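Local coordinates for protein L-threonine 3-dehydrogenase (Clostridioides difficile, PDB 7OL1) that probably oxidises the hydroxyl group of L-threonine as a dehydrogenase of the NAD(P)-dependent epimerase/dehydratase family, at residues K24-G29 / F82-K87; L114-L119 / E171-Y176. All coordinates share one frame; numbering follows the deposited sequence.

In the fold
Both contacts lie on the face of the Rossmann-type sheet covered by helices 78-87, 108-129 and 162-181. Interaction 1 sets helix 78-87 against the first strand, 25-28, whereas interaction 2 joins the other two helices to each other in the same layer, where they also meet the second subunit. Their centres are about 17 Å apart and their nearest atoms about 7 Å. Helix 108-129 links them: it carries residues 114-119, and its Leu129 meets Ala85 of interaction 1. The structure is that of the apoenzyme. Strand 25-28 runs into the glycine-rich turn that in this family typically holds NAD, while Tyr163, touched by Asn115, belongs to the family's YxxxK sequence motif on helix 162-181.

Interaction 1 of 2, residues K24-G29 / F82-K87; sequences KILITG and FEIAKK
Leu26 and Ile84 meet methyl to methyl, Leu26 CD1 lying 3.9 Å from Ile84 CG2, with the two side chains crossing at about a right angle. This is strand-on-helix packing in a Rossmann-type fold: strand 25-28 lies between two parallel neighbours in the sheet, and helix 78-87 covers one of its faces. Leu26 points toward the helix. With CG anti to the backbone N (chi1 165°), its isopropyl fork divides the work: CD1 takes Ile84, while CD2 sits 4.4 Å from Ala85 N. The second branch faces the helix backbone more loosely, and the small side chain of Ala85 suits a place where the helix lies so near that the CA atoms of Leu26 and Ala85 are only 7.0 Å apart. Branched at CB, Ile84 offers CG2 directly to the leucine.

Around this centre, Leu26 also touches Ile52 on the adjacent strand, and Leu129 of helix 108-129 packs on Ala85. Ile25 and Ile27 serve the other face of the sheet, Ile27 packing on Thr39 and Leu42 of helix 33-46, so apolar residues suit both sides of this buried strand. Backbone hydrogen bonds tie Ile25 to Ile52 of strand 51-55 and Leu26 to Ile94 of strand 92-95. At the strand's end, just before Gly29 turns with a positive phi of 66°, Thr28 OG1 is hydrogen-bonded to Ala97 N.

Interaction 2 of 2, residues L114-L119 / E171-Y176; sequences LNMNGL and ELLCDY
Met116 packs on Leu173 and Leu119 on Cys174, two apolar pairs that join the helices, and all four residues are buried. In the first, the terminal methyl of Met116 meets a branch of Leu173, CE to CD2 at 4.0 Å. Met116 does not aim at the facing helix from its root; bends at chi2 (-57°) and chi3 (-55°) swing CE across, a reach that suits a long, flexible chain. In the second, Leu119 does point across, and Cys174 SG lies against both arms of its fork, 3.8 Å from CD1 and 4.0 Å from CD2. The compact Cys174 side chain also touches Thr135 of the sheet, as does Leu119.

Packing also continues across the dimer: Met116 and Leu173 both rest on Trp112 of the second subunit, as expected for the helix-bundle interface common in this superfamily.

Among polar groups, Glu171 and Asp175 form salt bridges with Arg158 of the second subunit, and Asn115 ND2 is hydrogen-bonded to Thr166 OG1. Residues 114-119 and 171-176 thus meet through apolar packing, Asn115 adds a polar link between the helices, and both packing and charge reach the other subunit.

Interaction 1 of 2, residues K24-G29 / F82-K87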
# COMPACT_ATOMS: atom_id res chain seq x y z
N LYS A 24 -15.72 -16.73 20.62
CA LYS A 24 -14.75 -17.75 20.13
C LYS A 24 -13.74 -17.10 19.18
O LYS A 24 -14.14 -16.66 18.05
CB LYS A 24 -15.48 -18.91 19.43
CG LYS A 24 -16.67 -19.50 20.18
CD LYS A 24 -17.23 -20.81 19.62
CE LYS A 24 -16.23 -21.95 19.56
NZ LYS A 24 -15.66 -22.29 20.88
N ILE A 25 -12.47 -17.15 19.57
CA ILE A 25 -11.35 -16.31 19.05
C ILE A 25 -10.24 -17.22 18.48
O ILE A 25 -9.69 -18.05 19.25
CB ILE A 25 -10.82 -15.43 20.20
CG1 ILE A 25 -11.93 -14.67 20.91
CG2 ILE A 25 -9.73 -14.48 19.73
CD1 ILE A 25 -11.57 -14.29 22.34
N LEU A 26 -9.87 -17.02 17.22
CA LEU A 26 -8.65 -17.61 16.60
C LEU A 26 -7.57 -16.53 16.58
O LEU A 26 -7.80 -15.51 15.97
CB LEU A 26 -9.00 -18.09 15.18
CG LEU A 26 -7.83 -18.42 14.24
CD1 LEU A 26 -6.98 -19.56 14.76
CD2 LEU A 26 -8.33 -18.76 12.84
N ILE A 27 -6.43 -16.78 17.20
CA ILE A 27 -5.21 -15.95 17.10
C ILE A 27 -4.20 -16.62 16.17
O ILE A 27 -3.64 -17.65 16.57
CB ILE A 27 -4.58 -15.77 18.50
CG1 ILE A 27 -5.61 -15.30 19.53
CG2 ILE A 27 -3.39 -14.83 18.40
CD1 ILE A 27 -5.10 -15.38 20.94
N THR A 28 -3.91 -16.02 15.01
CA THR A 28 -2.71 -16.36 14.19
C THR A 28 -1.50 -15.62 14.77
O THR A 28 -1.70 -14.61 15.43
CB THR A 28 -2.95 -16.05 12.71
OG1 THR A 28 -2.67 -14.67 12.58
CG2 THR A 28 -4.36 -16.38 12.22
N GLY A 29 -0.31 -16.16 14.61
CA GLY A 29 0.95 -15.58 15.12
C GLY A 29 1.00 -15.55 16.63
O GLY A 29 1.67 -14.68 17.22
N PHE A 82 -8.84 -21.66 6.65
CA PHE A 82 -10.32 -21.77 6.64
C PHE A 82 -10.76 -22.99 7.46
O PHE A 82 -11.76 -22.90 8.19
CB PHE A 82 -10.81 -21.91 5.20
CG PHE A 82 -12.30 -22.08 5.03
CD1 PHE A 82 -13.17 -21.05 5.31
CD2 PHE A 82 -12.82 -23.25 4.50
CE1 PHE A 82 -14.54 -21.20 5.11
CE2 PHE A 82 -14.18 -23.40 4.29
CZ PHE A 82 -15.04 -22.37 4.61
N GLU A 83 -10.03 -24.10 7.34
CA GLU A 83 -10.38 -25.34 8.07
C GLU A 83 -10.44 -25.00 9.56
O GLU A 83 -11.41 -25.44 10.24
CB GLU A 83 -9.40 -26.47 7.74
CG GLU A 83 -9.65 -27.06 6.36
CD GLU A 83 -8.87 -28.30 5.96
OE1 GLU A 83 -7.79 -28.59 6.54
OE2 GLU A 83 -9.37 -28.98 5.04
N ILE A 84 -9.43 -24.28 10.06
CA ILE A 84 -9.30 -24.02 11.53
C ILE A 84 -10.33 -22.98 11.97
O ILE A 84 -10.88 -23.14 13.05
CB ILE A 84 -7.86 -23.68 11.91
CG1 ILE A 84 -7.03 -24.96 11.80
CG2 ILE A 84 -7.77 -23.08 13.30
CD1 ILE A 84 -5.66 -24.71 11.25
N ALA A 85 -10.67 -22.02 11.12
CA ALA A 85 -11.78 -21.10 11.41
C ALA A 85 -13.07 -21.90 11.61
O ALA A 85 -13.74 -21.65 12.61
CB ALA A 85 -11.96 -20.06 10.32
N LYS A 86 -13.40 -22.82 10.69
CA LYS A 86 -14.68 -23.60 10.72
C LYS A 86 -14.71 -24.60 11.88
O LYS A 86 -15.82 -24.78 12.48
CB LYS A 86 -14.89 -24.35 9.41
CG LYS A 86 -14.98 -23.47 8.18
CD LYS A 86 -16.20 -22.60 8.19
CE LYS A 86 -17.39 -23.23 7.51
NZ LYS A 86 -18.60 -22.97 8.31
N LYS A 87 -13.56 -25.19 12.21
CA LYS A 87 -13.46 -26.31 13.19
C LYS A 87 -13.93 -25.87 14.57
O LYS A 87 -14.40 -26.74 15.35
CB LYS A 87 -12.03 -26.84 13.25
CG LYS A 87 -11.69 -27.74 14.43
CD LYS A 87 -10.34 -28.40 14.13
CE LYS A 87 -9.80 -29.37 15.16
NZ LYS A 87 -8.46 -29.86 14.75

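Interaction 2 of 2, residues L114-L119 / E171-Y176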
# COMPACT_ATOMS: atom_id res chain seq x y z
N LEU A 114 4.31 -13.70 3.41
CA LEU A 114 3.62 -14.01 4.69
C LEU A 114 2.67 -12.86 5.03
O LEU A 114 1.54 -13.15 5.39
CB LEU A 114 4.59 -14.26 5.85
CG LEU A 114 3.91 -14.45 7.22
CD1 LEU A 114 2.96 -15.62 7.20
CD2 LEU A 114 4.94 -14.66 8.32
N ASN A 115 3.14 -11.61 4.95
CA ASN A 115 2.42 -10.45 5.57
C ASN A 115 1.21 -10.13 4.71
O ASN A 115 0.18 -9.73 5.29
CB ASN A 115 3.32 -9.23 5.80
CG ASN A 115 4.42 -9.47 6.82
OD1 ASN A 115 4.57 -10.58 7.33
ND2 ASN A 115 5.20 -8.45 7.13
N MET A 116 1.30 -10.38 3.40
CA MET A 116 0.23 -9.99 2.44
C MET A 116 -0.63 -11.19 2.04
O MET A 116 -1.86 -11.05 2.08
CB MET A 116 0.87 -9.29 1.24
CG MET A 116 1.73 -8.10 1.66
SD MET A 116 0.82 -6.84 2.65
CE MET A 116 -0.51 -6.52 1.49
N ASN A 117 -0.07 -12.35 1.71
CA ASN A 117 -0.90 -13.53 1.36
C ASN A 117 -1.55 -14.02 2.65
O ASN A 117 -2.77 -14.42 2.62
CB ASN A 117 -0.13 -14.59 0.57
CG ASN A 117 0.37 -14.02 -0.75
OD1 ASN A 117 -0.35 -13.33 -1.50
ND2 ASN A 117 1.63 -14.29 -1.03
N GLY A 118 -0.83 -13.97 3.76
CA GLY A 118 -1.46 -14.34 5.05
C GLY A 118 -2.70 -13.48 5.27
O GLY A 118 -3.77 -14.04 5.53
N LEU A 119 -2.56 -12.16 5.08
CA LEU A 119 -3.60 -11.16 5.38
C LEU A 119 -4.77 -11.36 4.42
O LEU A 119 -5.92 -11.49 4.89
CB LEU A 119 -3.02 -9.76 5.23
CG LEU A 119 -4.00 -8.61 5.45
CD1 LEU A 119 -4.73 -8.78 6.76
CD2 LEU A 119 -3.29 -7.26 5.43
N GLU A 171 -3.21 -1.89 5.71
CA GLU A 171 -4.22 -0.88 6.15
C GLU A 171 -5.20 -0.65 4.99
O GLU A 171 -6.42 -0.84 5.20
CB GLU A 171 -3.54 0.40 6.62
CG GLU A 171 -2.96 0.32 8.02
CD GLU A 171 -2.17 1.55 8.44
OE1 GLU A 171 -1.29 1.43 9.31
OE2 GLU A 171 -2.44 2.65 7.89
N LEU A 172 -4.69 -0.37 3.80
CA LEU A 172 -5.52 -0.06 2.61
C LEU A 172 -6.47 -1.22 2.32
O LEU A 172 -7.64 -0.98 1.99
CB LEU A 172 -4.60 0.22 1.43
CG LEU A 172 -3.89 1.57 1.54
CD1 LEU A 172 -2.76 1.72 0.54
CD2 LEU A 172 -4.91 2.67 1.35
N LEU A 173 -5.97 -2.44 2.48
CA LEU A 173 -6.67 -3.67 2.05
C LEU A 173 -7.76 -3.98 3.08
O LEU A 173 -8.93 -4.29 2.70
CB LEU A 173 -5.61 -4.75 1.98
CG LEU A 173 -5.83 -5.90 1.01
CD1 LEU A 173 -6.32 -5.42 -0.34
CD2 LEU A 173 -4.51 -6.63 0.87
N CYS A 174 -7.38 -3.90 4.36
CA CYS A 174 -8.33 -4.07 5.46
C CYS A 174 -9.45 -3.02 5.35
O CYS A 174 -10.62 -3.42 5.53
CB CYS A 174 -7.61 -4.00 6.79
SG CYS A 174 -6.45 -5.37 7.04
N ASP A 175 -9.14 -1.76 5.01
CA ASP A 175 -10.23 -0.74 4.86
C ASP A 175 -11.06 -1.10 3.62
O ASP A 175 -12.30 -0.95 3.69
CB ASP A 175 -9.74 0.71 4.88
CG ASP A 175 -9.41 1.26 6.27
OD1 ASP A 175 -9.57 0.53 7.29
OD2 ASP A 175 -8.97 2.42 6.34
N TYR A 176 -10.45 -1.61 2.54
CA TYR A 176 -11.20 -2.00 1.31
C TYR A 176 -12.22 -3.10 1.65
O TYR A 176 -13.34 -3.03 1.11
CB TYR A 176 -10.31 -2.46 0.17
CG TYR A 176 -11.04 -2.97 -1.05
CD1 TYR A 176 -11.53 -2.09 -2.00
CD2 TYR A 176 -11.21 -4.33 -1.30
CE1 TYR A 176 -12.20 -2.52 -3.14
CE2 TYR A 176 -11.90 -4.79 -2.42
CZ TYR A 176 -12.40 -3.88 -3.35
OH TYR A 176 -13.10 -4.26 -4.49